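Local coordinates for protein Rab GDP dissociation inhibitor alpha (Naegleria fowleri, PDB 6C87) that probably binds prenylated Rab GTPases in their GDP-bound form, slowing nucleotide release and carrying them between membranes and cytosol, at residues 69-72 / 73-76; 379-382 / 383-386. All blocks are in the same frame, centred on the assembly; numbering follows the deposited sequence.

Interaction 1: residues 69-72 / 73-76; sequences KPPA and SLGR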
ATOM      1  N   LYS A  69     -44.043   2.026  35.693  1.00 60.89           N
ATOM      2  CA  LYS A  69     -43.373   0.786  36.033  1.00 55.97           C
ATOM      3  C   LYS A  69     -43.787  -0.326  35.072  1.00 49.16           C
ATOM      4  O   LYS A  69     -44.951  -0.400  34.669  1.00 43.44           O
ATOM      5  CB  LYS A  69     -43.685   0.363  37.479  1.00 62.04           C
ATOM      6  CG  LYS A  69     -43.279   1.387  38.544  1.00 67.34           C
ATOM      7  CD  LYS A  69     -41.784   1.698  38.496  1.00 70.54           C
ATOM      8  CE  LYS A  69     -40.937   0.434  38.628  1.00 71.48           C
ATOM      9  NZ  LYS A  69     -39.479   0.727  38.536  1.00 72.40           N
ATOM     10  N   PRO A  70     -42.858  -1.187  34.673  1.00 47.97           N
ATOM     11  CA  PRO A  70     -43.180  -2.241  33.704  1.00 47.94           C
ATOM     12  C   PRO A  70     -44.071  -3.307  34.314  1.00 44.79           C
ATOM     13  O   PRO A  70     -43.885  -3.695  35.477  1.00 44.81           O
ATOM     14  CB  PRO A  70     -41.802  -2.818  33.335  1.00 48.99           C
ATOM     15  CG  PRO A  70     -40.808  -1.793  33.801  1.00 52.71           C
ATOM     16  CD  PRO A  70     -41.421  -1.127  34.977  1.00 52.06           C
ATOM     17  N   PRO A  71     -45.039  -3.820  33.555  1.00 45.18           N
ATOM     18  CA  PRO A  71     -45.870  -4.920  34.059  1.00 40.97           C
ATOM     19  C   PRO A  71     -45.066  -6.193  34.249  1.00 44.67           C
ATOM     20  O   PRO A  71     -44.094  -6.463  33.537  1.00 48.59           O
ATOM     21  CB  PRO A  71     -46.933  -5.096  32.968  1.00 39.76           C
ATOM     22  CG  PRO A  71     -46.307  -4.532  31.728  1.00 37.05           C
ATOM     23  CD  PRO A  71     -45.413  -3.413  32.187  1.00 39.13           C
ATOM     24  N   ALA A  72     -45.505  -6.994  35.218  1.00 47.41           N
ATOM     25  CA  ALA A  72     -44.778  -8.209  35.563  1.00 41.36           C
ATOM     26  C   ALA A  72     -44.702  -9.180  34.389  1.00 41.95           C
ATOM     27  O   ALA A  72     -43.734  -9.937  34.271  1.00 45.20           O
ATOM     28  CB  ALA A  72     -45.441  -8.870  36.772  1.00 37.26           C
ATOM     29  N   SER A  73     -45.687  -9.144  33.491  1.00 36.85           N
ATOM     30  CA  SER A  73     -45.716 -10.064  32.360  1.00 37.96           C
ATOM     31  C   SER A  73     -44.519  -9.900  31.423  1.00 40.74           C
ATOM     32  O   SER A  73     -44.240 -10.803  30.625  1.00 35.82           O
ATOM     33  CB  SER A  73     -47.017  -9.857  31.585  1.00 34.62           C
ATOM     34  OG  SER A  73     -47.080  -8.545  31.046  1.00 42.06           O
ATOM     35  N   LEU A  74     -43.806  -8.777  31.501  1.00 38.64           N
ATOM     36  CA  LEU A  74     -42.639  -8.564  30.658  1.00 32.42           C
ATOM     37  C   LEU A  74     -41.380  -9.215  31.203  1.00 37.09           C
ATOM     38  O   LEU A  74     -40.392  -9.303  30.467  1.00 41.42           O
ATOM     39  CB  LEU A  74     -42.403  -7.071  30.456  1.00 31.39           C
ATOM     40  CG  LEU A  74     -43.433  -6.396  29.561  1.00 38.33           C
ATOM     41  CD1 LEU A  74     -43.202  -4.897  29.582  1.00 39.95           C
ATOM     42  CD2 LEU A  74     -43.340  -6.946  28.130  1.00 30.60           C
ATOM     43  N   GLY A  75     -41.381  -9.651  32.461  1.00 36.12           N
ATOM     44  CA  GLY A  75     -40.232 -10.327  33.024  1.00 42.74           C
ATOM     45  C   GLY A  75     -39.327  -9.388  33.792  1.00 47.85           C
ATOM     46  O   GLY A  75     -39.628  -8.211  34.009  1.00 47.39           O
ATOM     47  N   ARG A  76     -38.177  -9.930  34.192  1.00 48.90           N
ATOM     48  CA  ARG A  76     -37.250  -9.189  35.038  1.00 42.10           C
ATOM     49  C   ARG A  76     -36.609  -8.032  34.289  1.00 36.27           C
ATOM     50  O   ARG A  76     -36.008  -8.218  33.229  1.00 36.20           O
ATOM     51  CB  ARG A  76     -36.155 -10.107  35.562  1.00 41.57           C
ATOM     52  CG  ARG A  76     -36.480 -10.750  36.859  1.00 50.51           C
ATOM     53  CD  ARG A  76     -35.232 -11.335  37.472  1.00 67.70           C
ATOM     54  NE  ARG A  76     -34.364 -10.344  38.111  1.00 70.03           N
ATOM     55  CZ  ARG A  76     -34.604  -9.803  39.302  1.00 57.74           C
ATOM     56  NH1 ARG A  76     -35.702 -10.134  39.972  1.00 45.71           N
ATOM     57  NH2 ARG A  76     -33.754  -8.922  39.814  1.00 54.70           N
TER
HETATM   58  O   HOH W   1     -41.639  -6.451  34.722  1.00 41.02           O

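Interaction 2: residues 379-382 / 383-386; sequences VVLD and LLNP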
ATOM      1  N   VAL A 379     -46.047  -1.602   7.801  1.00 40.47           N
ATOM      2  CA  VAL A 379     -45.931  -2.837   7.032  1.00 42.27           C
ATOM      3  C   VAL A 379     -45.085  -3.852   7.784  1.00 42.50           C
ATOM      4  O   VAL A 379     -45.354  -5.057   7.728  1.00 47.00           O
ATOM      5  CB  VAL A 379     -45.354  -2.549   5.627  1.00 45.82           C
ATOM      6  CG1 VAL A 379     -43.969  -1.910   5.721  1.00 43.87           C
ATOM      7  CG2 VAL A 379     -45.308  -3.819   4.785  1.00 45.79           C
ATOM      8  N   VAL A 380     -44.067  -3.391   8.515  1.00 36.71           N
ATOM      9  CA  VAL A 380     -43.228  -4.311   9.272  1.00 35.36           C
ATOM     10  C   VAL A 380     -43.901  -4.693  10.585  1.00 38.49           C
ATOM     11  O   VAL A 380     -43.943  -5.871  10.957  1.00 39.64           O
ATOM     12  CB  VAL A 380     -41.837  -3.698   9.514  1.00 33.80           C
ATOM     13  CG1 VAL A 380     -40.974  -4.672  10.283  1.00 29.07           C
ATOM     14  CG2 VAL A 380     -41.183  -3.304   8.206  1.00 37.03           C
ATOM     15  N   LEU A 381     -44.448  -3.707  11.302  1.00 33.51           N
ATOM     16  CA  LEU A 381     -45.095  -3.984  12.581  1.00 31.86           C
ATOM     17  C   LEU A 381     -46.249  -4.965  12.436  1.00 39.54           C
ATOM     18  O   LEU A 381     -46.492  -5.774  13.341  1.00 43.62           O
ATOM     19  CB  LEU A 381     -45.595  -2.684  13.202  1.00 32.85           C
ATOM     20  CG  LEU A 381     -44.476  -1.695  13.484  1.00 41.12           C
ATOM     21  CD1 LEU A 381     -45.044  -0.416  14.057  1.00 42.96           C
ATOM     22  CD2 LEU A 381     -43.469  -2.329  14.443  1.00 37.17           C
ATOM     23  N   ASP A 382     -46.975  -4.915  11.317  1.00 34.88           N
ATOM     24  CA  ASP A 382     -48.068  -5.860  11.132  1.00 38.31           C
ATOM     25  C   ASP A 382     -47.552  -7.294  11.073  1.00 39.31           C
ATOM     26  O   ASP A 382     -48.243  -8.223  11.503  1.00 40.96           O
ATOM     27  CB  ASP A 382     -48.864  -5.519   9.867  1.00 39.08           C
ATOM     28  CG  ASP A 382     -49.788  -4.316  10.054  1.00 51.90           C
ATOM     29  OD1 ASP A 382     -49.961  -3.862  11.208  1.00 59.36           O
ATOM     30  OD2 ASP A 382     -50.345  -3.829   9.039  1.00 48.90           O
ATOM     31  N   LEU A 383     -46.330  -7.490  10.586  1.00 37.42           N
ATOM     32  CA  LEU A 383     -45.767  -8.829  10.549  1.00 33.97           C
ATOM     33  C   LEU A 383     -45.320  -9.306  11.923  1.00 38.23           C
ATOM     34  O   LEU A 383     -45.156 -10.517  12.118  1.00 39.42           O
ATOM     35  CB  LEU A 383     -44.592  -8.869   9.570  1.00 28.13           C
ATOM     36  CG  LEU A 383     -44.936  -8.586   8.100  1.00 35.89           C
ATOM     37  CD1 LEU A 383     -43.682  -8.347   7.259  1.00 38.95           C
ATOM     38  CD2 LEU A 383     -45.717  -9.735   7.524  1.00 29.92           C
ATOM     39  N   LEU A 384     -45.172  -8.393  12.887  1.00 39.85           N
ATOM     40  CA  LEU A 384     -44.705  -8.753  14.219  1.00 36.77           C
ATOM     41  C   LEU A 384     -45.830  -9.068  15.194  1.00 35.66           C
ATOM     42  O   LEU A 384     -45.568  -9.683  16.232  1.00 45.35           O
ATOM     43  CB  LEU A 384     -43.851  -7.619  14.796  1.00 33.96           C
ATOM     44  CG  LEU A 384     -42.642  -7.206  13.955  1.00 34.21           C
ATOM     45  CD1 LEU A 384     -41.846  -6.073  14.628  1.00 29.33           C
ATOM     46  CD2 LEU A 384     -41.763  -8.413  13.643  1.00 31.32           C
ATOM     47  N   ASN A 385     -47.062  -8.688  14.877  1.00 36.95           N
ATOM     48  CA  ASN A 385     -48.154  -8.816  15.831  1.00 37.40           C
ATOM     49  C   ASN A 385     -48.373 -10.278  16.208  1.00 44.82           C
ATOM     50  O   ASN A 385     -48.220 -11.169  15.363  1.00 43.47           O
ATOM     51  CB  ASN A 385     -49.436  -8.225  15.252  1.00 38.34           C
ATOM     52  CG  ASN A 385     -49.446  -6.712  15.305  1.00 48.03           C
ATOM     53  OD1 ASN A 385     -49.032  -6.114  16.302  1.00 48.84           O
ATOM     54  ND2 ASN A 385     -49.902  -6.082  14.225  1.00 52.76           N
ATOM     55  N   PRO A 386     -48.744 -10.563  17.464  1.00 41.56           N
ATOM     56  CA  PRO A 386     -48.990  -9.555  18.508  1.00 38.07           C
ATOM     57  C   PRO A 386     -47.724  -9.005  19.181  1.00 42.04           C
ATOM     58  O   PRO A 386     -46.754  -9.740  19.346  1.00 38.05           O
ATOM     59  CB  PRO A 386     -49.852 -10.312  19.527  1.00 36.98           C
ATOM     60  CG  PRO A 386     -49.533 -11.747  19.328  1.00 36.55           C
ATOM     61  CD  PRO A 386     -48.978 -11.938  17.937  1.00 31.45           C
TER

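Interaction 1: residues 69-72 / 73-76
P71 and L74 meet across a single turn of 3-10 helix, through backbone and side chains alike. The carbonyl O of P71 receives the amide N of L74 at 3.1 Å in a nearly straight bond, with an N-H...O angle of 165°. One residue further on, G75 N repeats the i to i+3 step by donating to A72 O at 3.0 Å. P71 O has a second donor in a water 2.7 Å away, and the same water gives its other hydrogen to G75 O, 2.8 Å off, so that it bridges the start of the turn to its exit. S73 O and L74 O bond outside the turn, S73 O accepting from the amine of K359 and L74 O from the hydroxyl of Y80. The CG of buried L74 stands beside its own backbone N (chi1 -71°), which brings CD1 to within 3.7 Å of P71 CD. Behind the prolines lies helix 56-64, where P70 and P71 both rest on F60. With phi 96° and an extended psi at G75, a CB would press on the carbonyl O of L74, and glycine has none. Within the turn the apolar contact runs between the ring carbons of P71 and CD1 of L74; with two donors gripping P71 O, the turn rests mainly on polar bonds.

Interaction 2: residues 379-382 / 383-386
L381 and L384 meet one turn apart on the last part of helix 378-384, where methyl CD2 of L381 comes 4.1 Å from CD1 of L384. In both leucines CG stands beside the residue's own backbone N, and the two side chains slant past each other. L383, with the same first torsion, faces back to the preceding turn, its CG 3.6 Å from V379 O. Beneath these side chains the bonding has slipped to i to i+3: L383 N gives to V380 O at 2.9 Å and L384 N to L381 O at 3.0 Å. The i to i+4 bonds are still present but weak, L384 N to V380 O and N385 N to L381 O. Beyond them N385 folds back so that its amide lies beside the carboxylate of D382, the planes 39° apart; ND2 and OD1 stay 3.7 Å from each other and form no bond. The carboxylate is held elsewhere, OD2 making a salt bridge to K378. Further out, the sheet receives the apolar side chains: L381 and L384 both touch C313 of strand 302-315 and V364 of strand 360-367, V380 and L383 rest on F332, and V379 and L383 reach Y120. Past N385 a cis peptide bond leads into P386, whose carbonyl O accepts from H317. The i to i+3 bonds over weak i to i+4 ones are the pattern of a helical turn tightening toward 3-10 geometry, here in an amphipathic helix laid on the mixed beta sheet.

How the interactions relate
From the N terminus, the chain passes helix 56-64 and reaches interaction 1 in the loop that leads to strand 82-83. It returns more than 300 residues later, after strand 360-367, to make interaction 2 on helix 378-384, just before strand 389-400. Each contact closes a single local turn. They follow in series, neither nested nor crossed, with centres about 22 Å apart, and they do not touch. Two loops meet interaction 1: L74 touches K359, just before strand 360-367, and D388, just before strand 389-400. The 69-76 loop thus joins helix 56-64 to loops leading into strands 360-367 and 389-400 of the mixed sheet that 379-386 covers.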